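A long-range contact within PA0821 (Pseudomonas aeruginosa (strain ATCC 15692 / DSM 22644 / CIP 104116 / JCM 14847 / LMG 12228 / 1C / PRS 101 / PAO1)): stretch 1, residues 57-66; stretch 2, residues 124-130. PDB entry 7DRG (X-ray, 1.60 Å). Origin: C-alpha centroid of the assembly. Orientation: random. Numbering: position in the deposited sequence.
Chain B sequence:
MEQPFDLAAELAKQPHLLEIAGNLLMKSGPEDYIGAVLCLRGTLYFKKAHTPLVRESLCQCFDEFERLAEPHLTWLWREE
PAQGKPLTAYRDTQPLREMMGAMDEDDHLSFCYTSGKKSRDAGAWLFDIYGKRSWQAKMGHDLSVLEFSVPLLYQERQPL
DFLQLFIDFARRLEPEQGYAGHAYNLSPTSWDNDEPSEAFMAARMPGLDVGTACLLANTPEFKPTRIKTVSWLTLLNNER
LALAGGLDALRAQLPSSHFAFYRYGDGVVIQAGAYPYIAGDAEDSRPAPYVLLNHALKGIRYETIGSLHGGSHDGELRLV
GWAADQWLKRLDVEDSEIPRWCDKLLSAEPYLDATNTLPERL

Stretch 1, residues 57-66: SLCQCFDEFE
Stretch 2 124-130: AWLFDIY

A helix laid against a β-strand is often packed through interdigitated apolar side chains, and in the contact between residues 57-66 and 124-130 of PA0821 one strand residue takes the largest part. At its centre lies Phe127, whose CA-to-CB bond points toward the helix and which loses 109 Å² to it, more than any other residue here. Its chi1 is t (-170°) and its chi2 -89°, and the ring extends among Leu58, Cys61, Phe62 and Phe65.

Phe62 (chi1 t, -174°; chi2 63°) covers one face of that ring. The two planes meet obliquely at 58°, with centroids 5.0 Å apart and Phe62 CD1 3.5 Å from Phe127 CD1. Phe62 CB adds an off-centre CH-pi contact, 4.2 Å from the Phe127 centroid and 29° off the ring normal. Phe65 (chi1 t, 174°; chi2 81°) approaches obliquely as well, its plane inclined by 35° and its centroid 5.4 Å away; Phe127 CD2 lies over one face of the Phe65 ring, and Phe65 CE2 comes within 3.6 Å of Phe127 CB. At the ring edge, near its plane, Cys61 CB sits 4.0 Å from Phe127 CZ. Cys61 points toward the strand with chi1 m (-67°), so a small side chain meets the tip of a large one.

The backbone arrangement accompanies this packing. Residues 57-66 are helical throughout, with phi near -65° and psi near -40°, and i to i-4 hydrogen bonds such as Phe62 N to Leu58 O (2.9 Å) and Phe65 N to Cys61 O (3.0 Å). Residues 126-130 form a strand, with phi from -147° to -107° and psi from 105° to 140°. The axes run almost antiparallel, at 171°, and approach to 10.1 Å, a spacing that the interposed side chains fill. Phe62 CA lies 7.5 Å from Phe127 CA, and Leu58 CA 8.3 Å from Ile129 CA: four residues back along the helix match two forward along the strand. In keeping with strand alternation, the CA-to-CB bonds of Phe127 and Ile129 point toward the helix, while that of Leu126 points away.

Outward from the centre, Leu58 (m, -74°; t, 167°) meets Ile129 (m, -62°; t, 166°), with Leu58 CD1 4.2 Å from Ile129 CG2. Toward the other end, Phe65 CZ lies 4.0 Å from Trp125 CE3, at the edge of the indole; Trp125, in the loop before the strand, has phi/psi -99/131°, chi1 m (-64°) and chi2 92°.

The polar margin is slight. Phe65 CZ is 3.2 Å from Leu126 O, and Phe127 CZ is 4.0 Å from Leu58 O, so backbone carbonyls border the aromatic cluster. No hydrogen bond joins the stretches; their 392 Å² of buried surface rests on apolar and aromatic packing. Asp63, Glu64 and Glu66 lie beyond this contact, each with one carboxylate oxygen hydrogen-bonded elsewhere in the structure.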

# COMPACT_ATOMS: atom_id res chain seq x y z
N SER B 57 11.47 19.24 34.44
CA SER B 57 12.27 18.34 33.61
C SER B 57 11.81 18.38 32.16
O SER B 57 12.64 18.34 31.24
CB SER B 57 12.23 16.92 34.16
OG SER B 57 13.05 16.84 35.33
N LEU B 58 10.50 18.49 31.93
CA LEU B 58 10.00 18.66 30.57
C LEU B 58 10.54 19.94 29.95
O LEU B 58 10.85 19.98 28.75
CB LEU B 58 8.47 18.67 30.58
CG LEU B 58 7.80 17.32 30.81
CD1 LEU B 58 6.31 17.51 31.11
CD2 LEU B 58 7.98 16.41 29.59
N CYS B 59 10.64 21.00 30.75
CA CYS B 59 11.19 22.25 30.23
C CYS B 59 12.67 22.11 29.91
O CYS B 59 13.15 22.74 28.96
CB CYS B 59 10.97 23.37 31.23
SG CYS B 59 9.24 23.87 31.29
N GLN B 60 13.41 21.32 30.70
CA GLN B 60 14.81 21.06 30.37
C GLN B 60 14.92 20.22 29.11
O GLN B 60 15.81 20.46 28.28
CB GLN B 60 15.51 20.38 31.56
CG GLN B 60 16.95 19.95 31.29
CD GLN B 60 17.93 21.10 31.07
OE1 GLN B 60 17.74 22.21 31.55
NE2 GLN B 60 19.00 20.81 30.34
N CYS B 61 14.00 19.27 28.91
CA CYS B 61 13.94 18.55 27.64
C CYS B 61 13.75 19.51 26.48
O CYS B 61 14.44 19.40 25.45
CB CYS B 61 12.81 17.52 27.65
SG CYS B 61 12.99 16.14 28.78
N PHE B 62 12.82 20.46 26.62
CA PHE B 62 12.58 21.39 25.52
C PHE B 62 13.79 22.29 25.28
O PHE B 62 14.10 22.59 24.12
CB PHE B 62 11.33 22.23 25.78
CG PHE B 62 10.95 23.10 24.62
CD1 PHE B 62 10.60 22.53 23.41
CD2 PHE B 62 10.96 24.48 24.73
CE1 PHE B 62 10.27 23.31 22.32
CE2 PHE B 62 10.61 25.27 23.63
CZ PHE B 62 10.26 24.68 22.43
N ASP B 63 14.48 22.72 26.34
CA ASP B 63 15.69 23.52 26.14
C ASP B 63 16.70 22.77 25.28
O ASP B 63 17.30 23.34 24.36
CB ASP B 63 16.33 23.87 27.49
CG ASP B 63 15.57 24.94 28.26
OD1 ASP B 63 14.75 25.67 27.65
OD2 ASP B 63 15.83 25.07 29.48
N GLU B 64 16.91 21.49 25.59
CA GLU B 64 17.82 20.64 24.82
C GLU B 64 17.38 20.53 23.36
O GLU B 64 18.20 20.60 22.44
CB GLU B 64 17.88 19.26 25.44
CG GLU B 64 18.97 19.01 26.41
CD GLU B 64 19.18 17.53 26.61
OE1 GLU B 64 18.41 16.94 27.40
OE2 GLU B 64 20.09 16.96 25.97
N PHE B 65 16.09 20.30 23.15
CA PHE B 65 15.56 20.15 21.80
C PHE B 65 15.63 21.46 21.04
O PHE B 65 16.00 21.49 19.86
CB PHE B 65 14.13 19.63 21.89
CG PHE B 65 13.42 19.56 20.57
CD1 PHE B 65 13.63 18.49 19.72
CD2 PHE B 65 12.53 20.56 20.19
CE1 PHE B 65 12.96 18.42 18.50
CE2 PHE B 65 11.85 20.48 18.98
CZ PHE B 65 12.08 19.41 18.14
N GLU B 66 15.29 22.56 21.71
CA GLU B 66 15.21 23.85 21.04
C GLU B 66 16.58 24.34 20.59
O GLU B 66 16.68 25.09 19.61
CB GLU B 66 14.55 24.87 21.97
CG GLU B 66 14.08 26.14 21.29
CD GLU B 66 13.31 27.05 22.23
OE1 GLU B 66 13.78 27.25 23.38
OE2 GLU B 66 12.25 27.57 21.83
N ALA B 124 8.75 18.08 10.02
CA ALA B 124 9.69 17.05 10.46
C ALA B 124 10.28 17.31 11.83
O ALA B 124 10.80 16.38 12.45
CB ALA B 124 10.81 16.91 9.43
N TRP B 125 10.20 18.54 12.34
CA TRP B 125 10.59 18.87 13.70
C TRP B 125 9.34 18.92 14.56
O TRP B 125 8.36 19.57 14.18
CB TRP B 125 11.31 20.21 13.78
CG TRP B 125 12.63 20.31 13.06
CD1 TRP B 125 12.83 20.72 11.78
CD2 TRP B 125 13.93 20.04 13.60
NE1 TRP B 125 14.18 20.70 11.48
CE2 TRP B 125 14.87 20.29 12.59
CE3 TRP B 125 14.38 19.60 14.85
CZ2 TRP B 125 16.24 20.11 12.77
CZ3 TRP B 125 15.75 19.42 15.04
CH2 TRP B 125 16.66 19.68 14.00
N LEU B 126 9.37 18.25 15.71
CA LEU B 126 8.20 18.15 16.57
C LEU B 126 8.63 18.08 18.02
O LEU B 126 9.62 17.42 18.35
CB LEU B 126 7.38 16.90 16.23
CG LEU B 126 6.24 16.55 17.20
CD1 LEU B 126 5.04 17.43 16.90
CD2 LEU B 126 5.87 15.07 17.12
N PHE B 127 7.89 18.77 18.90
CA PHE B 127 8.02 18.56 20.34
C PHE B 127 6.61 18.68 20.90
O PHE B 127 6.04 19.77 20.87
CB PHE B 127 8.97 19.57 20.97
CG PHE B 127 9.34 19.26 22.40
CD1 PHE B 127 8.56 19.74 23.45
CD2 PHE B 127 10.47 18.51 22.71
CE1 PHE B 127 8.90 19.49 24.77
CE2 PHE B 127 10.82 18.27 24.04
CZ PHE B 127 10.04 18.74 25.06
N ASP B 128 6.06 17.58 21.39
CA ASP B 128 4.64 17.50 21.72
C ASP B 128 4.48 16.94 23.13
O ASP B 128 4.84 15.79 23.38
CB ASP B 128 3.92 16.61 20.70
CG ASP B 128 2.42 16.57 20.86
OD1 ASP B 128 1.88 17.06 21.87
OD2 ASP B 128 1.76 16.03 19.95
N ILE B 129 3.92 17.75 24.04
CA ILE B 129 3.64 17.32 25.41
C ILE B 129 2.14 17.14 25.56
O ILE B 129 1.37 18.05 25.23
CB ILE B 129 4.14 18.33 26.45
CG1 ILE B 129 5.66 18.48 26.37
CG2 ILE B 129 3.72 17.89 27.86
CD1 ILE B 129 6.15 19.71 27.13
N TYR B 130 1.73 15.99 26.08
CA TYR B 130 0.33 15.72 26.42
C TYR B 130 0.32 15.24 27.87
O TYR B 130 0.70 14.10 28.15
CB TYR B 130 -0.27 14.71 25.45
CG TYR B 130 -1.69 14.31 25.75
CD1 TYR B 130 -2.75 15.04 25.25
CD2 TYR B 130 -1.96 13.17 26.49
CE1 TYR B 130 -4.05 14.66 25.51
CE2 TYR B 130 -3.26 12.78 26.75
CZ TYR B 130 -4.29 13.54 26.26
OH TYR B 130 -5.60 13.17 26.51